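Local coordinates for protein putative methylthioribose-1-phosphate isomerase (Pyrococcus horikoshii OT3, PDB 6A34) that probably catalyses the interconversion of 5-methylthioribose 1-phosphate and 5-methylthioribulose 1-phosphate in methionine salvage, at residues A[201-206]-A[257-261]; A[195-201]-A[221-227]. All blocks are in the same frame, centred on the assembly; numbering follows the deposited sequence.

Contact 1: residues A[201-206]-A[257-261]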
# COMPACT_ATOMS: atom_id res chain seq x y z
N THR A 201 -0.14 0.57 -6.05
CA THR A 201 -1.50 1.14 -5.97
C THR A 201 -2.55 0.12 -5.51
O THR A 201 -3.47 -0.29 -6.26
CB THR A 201 -1.92 1.80 -7.29
OG1 THR A 201 -0.80 2.52 -7.83
CG2 THR A 201 -3.06 2.77 -7.09
N ARG A 202 -2.44 -0.26 -4.24
CA ARG A 202 -3.45 -1.02 -3.54
C ARG A 202 -4.71 -0.17 -3.42
O ARG A 202 -4.61 1.06 -3.43
CB ARG A 202 -2.96 -1.43 -2.14
CG ARG A 202 -2.11 -2.69 -2.10
CD ARG A 202 -2.89 -3.97 -2.34
NE ARG A 202 -3.75 -4.32 -1.23
CZ ARG A 202 -4.68 -5.26 -1.27
NH1 ARG A 202 -5.00 -5.83 -2.42
NH2 ARG A 202 -5.28 -5.61 -0.14
N PRO A 203 -5.87 -0.81 -3.32
CA PRO A 203 -6.02 -2.25 -3.28
C PRO A 203 -6.03 -2.98 -4.64
O PRO A 203 -5.77 -4.18 -4.69
CB PRO A 203 -7.39 -2.50 -2.65
CG PRO A 203 -8.12 -1.18 -2.78
CD PRO A 203 -7.02 -0.16 -2.68
N VAL A 204 -6.36 -2.27 -5.73
CA VAL A 204 -6.67 -2.94 -7.00
C VAL A 204 -5.36 -3.33 -7.74
O VAL A 204 -5.40 -4.23 -8.54
CB VAL A 204 -7.65 -2.09 -7.85
CG1 VAL A 204 -7.95 -2.72 -9.21
CG2 VAL A 204 -8.97 -1.86 -7.14
N LEU A 205 -4.25 -2.66 -7.45
CA LEU A 205 -2.85 -2.99 -7.89
C LEU A 205 -2.62 -2.76 -9.39
O LEU A 205 -1.82 -3.45 -10.03
CB LEU A 205 -2.47 -4.43 -7.50
CG LEU A 205 -2.32 -4.65 -6.00
CD1 LEU A 205 -2.53 -6.11 -5.66
CD2 LEU A 205 -0.97 -4.16 -5.49
N GLN A 206 -3.26 -1.72 -9.92
CA GLN A 206 -3.14 -1.38 -11.33
C GLN A 206 -1.75 -0.85 -11.63
O GLN A 206 -1.34 -0.94 -12.77
CB GLN A 206 -4.24 -0.41 -11.76
CG GLN A 206 -5.62 -1.06 -11.68
CD GLN A 206 -6.71 -0.31 -12.39
OE1 GLN A 206 -6.74 0.92 -12.42
NE2 GLN A 206 -7.63 -1.05 -12.97
N ASN A 257 -8.87 11.26 -7.80
CA ASN A 257 -8.01 10.28 -8.49
C ASN A 257 -7.92 9.06 -7.57
O ASN A 257 -8.38 9.15 -6.43
CB ASN A 257 -6.66 10.87 -8.90
CG ASN A 257 -5.94 10.04 -9.93
OD1 ASN A 257 -6.52 9.69 -10.96
ND2 ASN A 257 -4.70 9.64 -9.64
N LYS A 258 -7.37 7.95 -8.09
CA LYS A 258 -7.25 6.72 -7.36
C LYS A 258 -6.67 7.01 -5.98
O LYS A 258 -5.67 7.79 -5.84
CB LYS A 258 -6.32 5.70 -8.03
CG LYS A 258 -6.72 4.24 -7.80
CD LYS A 258 -8.13 3.91 -8.33
CE LYS A 258 -8.35 2.45 -8.68
NZ LYS A 258 -9.79 2.09 -8.67
N ILE A 259 -7.22 6.29 -5.01
CA ILE A 259 -6.86 6.38 -3.61
C ILE A 259 -5.33 6.32 -3.46
O ILE A 259 -4.63 5.49 -4.07
CB ILE A 259 -7.56 5.28 -2.80
CG1 ILE A 259 -7.45 5.51 -1.30
CG2 ILE A 259 -7.05 3.90 -3.20
CD1 ILE A 259 -8.30 6.65 -0.79
N GLY A 260 -4.82 7.27 -2.69
CA GLY A 260 -3.37 7.43 -2.52
C GLY A 260 -2.83 8.70 -3.15
O GLY A 260 -1.74 9.11 -2.82
N THR A 261 -3.58 9.30 -4.08
CA THR A 261 -3.14 10.49 -4.79
C THR A 261 -2.97 11.64 -3.81
O THR A 261 -1.96 12.35 -3.84
CB THR A 261 -4.10 10.83 -5.94
OG1 THR A 261 -4.11 9.74 -6.86
CG2 THR A 261 -3.69 12.08 -6.69
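Thr-201 meets Lys-258 through its methyl: CG2 lies 4.0 Å from Lys-258 CG, the methyl against the root of the lysine chain. With OG1 beside the backbone N (chi1 -41°), where Asp-199 O and Cys-167 N hold it, CG2 is left anti to that N and faces the lysine. The next touch is made by backbone: Arg-202 O is 3.8 Å from Ile-259 CG2. The CB of Arg-202 points away from 257-261, and its NE forms a salt bridge with Glu-200 OE2 of the second subunit; one face of its guanidinium carries Pro-203 CB. Pro-203, behind a cis peptide bond, brings its CD to 4.1 Å from Ile-259 CG2, the two side chains crossing at about a right angle. That one methyl therefore touches both the Arg-202 carbonyl oxygen and the proline ring, while Ile-259 O accepts a hydrogen bond from His-166. Val-204 CG2 approaches the far end of the lysine, 4.3 Å from NZ, and Gln-206 OE1 lies equally far from Lys-258 CE. The lysine chain, bent at chi2 (60°), passes from Thr-201 at its CG to Val-204 and Gln-206 near its end. Its amino group also stands near Arg-299, a pair of positive charges consistent with a pocket for a phosphorylated sugar. From the lysine onward, 258-261 is a type II beta turn whose carbonyl Lys-258 O receives both Thr-261 N (3.1 Å) and Thr-261 OG1 (2.7 Å), which fixes the step from strand 255-258 into helix 261-270. Gln-206, Asn-257 and Lys-258 are predicted substrate-binding residues, and Cys-167, the predicted transition-state stabiliser, adjoins the lysine: the contact probably lines part of the active-site pocket of this MtnA-type isomerase.

Contact 2: residues A[195-201]-A[221-227]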
# COMPACT_ATOMS: atom_id res chain seq x y z
N LEU A 195 14.24 7.41 -14.88
CA LEU A 195 13.65 6.43 -13.99
C LEU A 195 12.21 6.84 -13.74
O LEU A 195 11.95 8.01 -13.47
CB LEU A 195 14.45 6.36 -12.69
CG LEU A 195 13.83 5.48 -11.60
CD1 LEU A 195 13.86 4.01 -11.98
CD2 LEU A 195 14.54 5.66 -10.25
N LEU A 196 11.30 5.86 -13.84
CA LEU A 196 9.93 6.00 -13.49
C LEU A 196 9.63 5.13 -12.27
O LEU A 196 9.55 3.93 -12.40
CB LEU A 196 9.05 5.57 -14.67
CG LEU A 196 7.55 5.80 -14.47
CD1 LEU A 196 7.25 7.24 -14.12
CD2 LEU A 196 6.77 5.39 -15.71
N TRP A 197 9.40 5.76 -11.11
CA TRP A 197 8.84 5.04 -9.95
C TRP A 197 7.36 4.78 -10.19
O TRP A 197 6.60 5.71 -10.57
CB TRP A 197 8.98 5.85 -8.66
CG TRP A 197 10.38 6.16 -8.28
CD1 TRP A 197 11.05 7.31 -8.53
CD2 TRP A 197 11.29 5.30 -7.58
NE1 TRP A 197 12.31 7.23 -8.00
CE2 TRP A 197 12.48 6.02 -7.41
CE3 TRP A 197 11.20 4.00 -7.05
CZ2 TRP A 197 13.58 5.50 -6.72
CZ3 TRP A 197 12.29 3.47 -6.39
CH2 TRP A 197 13.47 4.21 -6.23
N LEU A 198 6.95 3.54 -9.90
CA LEU A 198 5.55 3.09 -9.99
C LEU A 198 5.07 2.60 -8.63
O LEU A 198 5.54 1.55 -8.16
CB LEU A 198 5.45 1.94 -10.99
CG LEU A 198 5.89 2.29 -12.40
CD1 LEU A 198 5.83 1.03 -13.29
CD2 LEU A 198 5.03 3.42 -12.96
N ASP A 199 4.12 3.33 -8.03
CA ASP A 199 3.39 2.87 -6.86
C ASP A 199 2.54 1.68 -7.30
O ASP A 199 1.84 1.78 -8.31
CB ASP A 199 2.47 3.96 -6.29
CG ASP A 199 3.16 5.17 -5.69
OD1 ASP A 199 4.37 5.12 -5.41
OD2 ASP A 199 2.46 6.18 -5.48
N GLU A 200 2.58 0.57 -6.55
CA GLU A 200 1.81 -0.61 -6.93
C GLU A 200 0.31 -0.30 -6.98
O GLU A 200 -0.41 -0.89 -7.81
CB GLU A 200 2.15 -1.80 -6.02
CG GLU A 200 1.86 -1.62 -4.53
CD GLU A 200 2.12 -2.90 -3.74
OE1 GLU A 200 2.57 -3.87 -4.39
OE2 GLU A 200 1.86 -2.96 -2.49
N THR A 201 -0.14 0.57 -6.05
CA THR A 201 -1.50 1.14 -5.97
C THR A 201 -2.55 0.12 -5.51
O THR A 201 -3.47 -0.29 -6.26
CB THR A 201 -1.92 1.80 -7.29
OG1 THR A 201 -0.80 2.52 -7.83
CG2 THR A 201 -3.06 2.77 -7.09
N ASN A 221 12.77 2.74 -18.22
CA ASN A 221 13.40 2.30 -16.97
C ASN A 221 12.44 2.54 -15.77
O ASN A 221 12.13 3.63 -15.41
CB ASN A 221 14.76 2.96 -16.82
CG ASN A 221 15.44 2.55 -15.53
OD1 ASN A 221 15.36 1.38 -15.18
ND2 ASN A 221 16.05 3.50 -14.82
N VAL A 222 12.07 1.47 -15.06
CA VAL A 222 10.95 1.47 -14.16
C VAL A 222 11.37 0.78 -12.86
O VAL A 222 12.24 -0.13 -12.89
CB VAL A 222 9.81 0.76 -14.90
CG1 VAL A 222 9.07 -0.27 -14.09
CG2 VAL A 222 8.89 1.73 -15.61
N LYS A 223 10.80 1.21 -11.73
CA LYS A 223 11.00 0.58 -10.45
C LYS A 223 9.67 0.52 -9.70
O LYS A 223 9.04 1.57 -9.47
CB LYS A 223 12.05 1.32 -9.62
CG LYS A 223 13.47 0.83 -9.83
CD LYS A 223 14.41 1.17 -8.70
CE LYS A 223 15.82 1.45 -9.18
NZ LYS A 223 16.27 0.46 -10.19
N LEU A 224 9.26 -0.70 -9.31
CA LEU A 224 7.94 -0.91 -8.70
C LEU A 224 8.12 -0.88 -7.18
O LEU A 224 9.07 -1.47 -6.70
CB LEU A 224 7.40 -2.26 -9.17
CG LEU A 224 6.09 -2.71 -8.55
CD1 LEU A 224 4.96 -1.77 -8.95
CD2 LEU A 224 5.77 -4.13 -9.00
N ILE A 225 7.31 -0.08 -6.47
CA ILE A 225 7.41 0.04 -5.00
C ILE A 225 6.03 -0.11 -4.34
O ILE A 225 4.97 0.17 -4.94
CB ILE A 225 7.99 1.40 -4.57
CG1 ILE A 225 7.17 2.56 -5.13
CG2 ILE A 225 9.48 1.53 -4.91
CD1 ILE A 225 7.59 3.86 -4.55
N ALA A 226 6.07 -0.48 -3.05
CA ALA A 226 4.88 -0.45 -2.21
C ALA A 226 4.51 1.02 -1.99
O ALA A 226 5.37 1.87 -1.93
CB ALA A 226 5.12 -1.17 -0.89
N ASP A 227 3.21 1.28 -1.88
CA ASP A 227 2.67 2.65 -1.70
C ASP A 227 3.32 3.34 -0.50
O ASP A 227 3.60 4.53 -0.54
CB ASP A 227 1.16 2.55 -1.55
CG ASP A 227 0.51 1.95 -2.78
OD1 ASP A 227 0.91 2.37 -3.90
OD2 ASP A 227 -0.39 1.06 -2.62
O HOH W 1 1.24 -0.67 -1.45
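Strands 195-199 and 222-225 run parallel, their axes 4.7 Å apart and inclined by 23°, with five backbone hydrogen bonds from Leu-196 N to Asn-221 O through to Glu-200 N to Ile-225 O. On one face, Leu-198 CD1 reaches Val-222 CG1 at 3.6 Å, and Leu-196 CB packs on Val-222 CG2; Tyr-215 of helix 206-217 touches all three residues. The other face bears Trp-197, Lys-223, Asp-199 and Ile-225. The Trp-197 ring carries Leu-195 CD2 over one face, offset toward the rim, and meets Ile-225 CG2 at 3.7 Å from its CE3 atom; the Lys-223 chain lies alongside the indole, pointing the same way. Asp-199 OD1 sits 3.6 Å from Ile-225 CD1, buried without a polar partner in the model, whereas OD2 is bound to His-166. Beyond the strands, Asp-227 folds back: with CG anti to its carbonyl carbon (chi1 -61°), OD1 accepts Thr-201 N at 3.0 Å through its syn lone pair, and OD2 takes Arg-202 N. Its carboxylate is turned nearly perpendicular (86°) to that of Asp-199; Asp-199 OD2 and Asp-227 OD1 are 4.4 Å apart, a repulsion probably offset by the bonds to His-166 and the two amides. A water links Glu-200 OE2 to Asp-227 N, with a weak bond to Asp-227 OD2; the glutamate also pairs with Arg-202 of the second subunit. Were Asp-227 an alanine, the amides of Thr-201 and Arg-202 would probably lose their shared carboxylate acceptor and the loop after the strand would be freer to shift. Strand 193-199, helix 206-217 and strand 222-225 make a beta-alpha-beta crossover of the Rossmann-like domain, 222-225 being an outermost strand of its seven-stranded sheet within this chain.

The two contacts share Thr-201, at which strand 193-199 gives way to the loop before helix 206-217. Contact 2 is the larger and more fully buried, though farther from the centre of the chain: a regular pairing of parallel strands, bound by backbone hydrogen bonds and apolar side chains. Contact 1, partly buried, has no hydrogen bond across it and rests on van der Waals touches of about 4 Å around a lysine at the probable substrate pocket. The Asp-227 carboxylate of contact 2 also holds the backbone of the contact 1 loop, and Leu-205 packs on Glu-200. Both also reach the second subunit, so the end of the strand, the pocket loop and the dimer interface meet here.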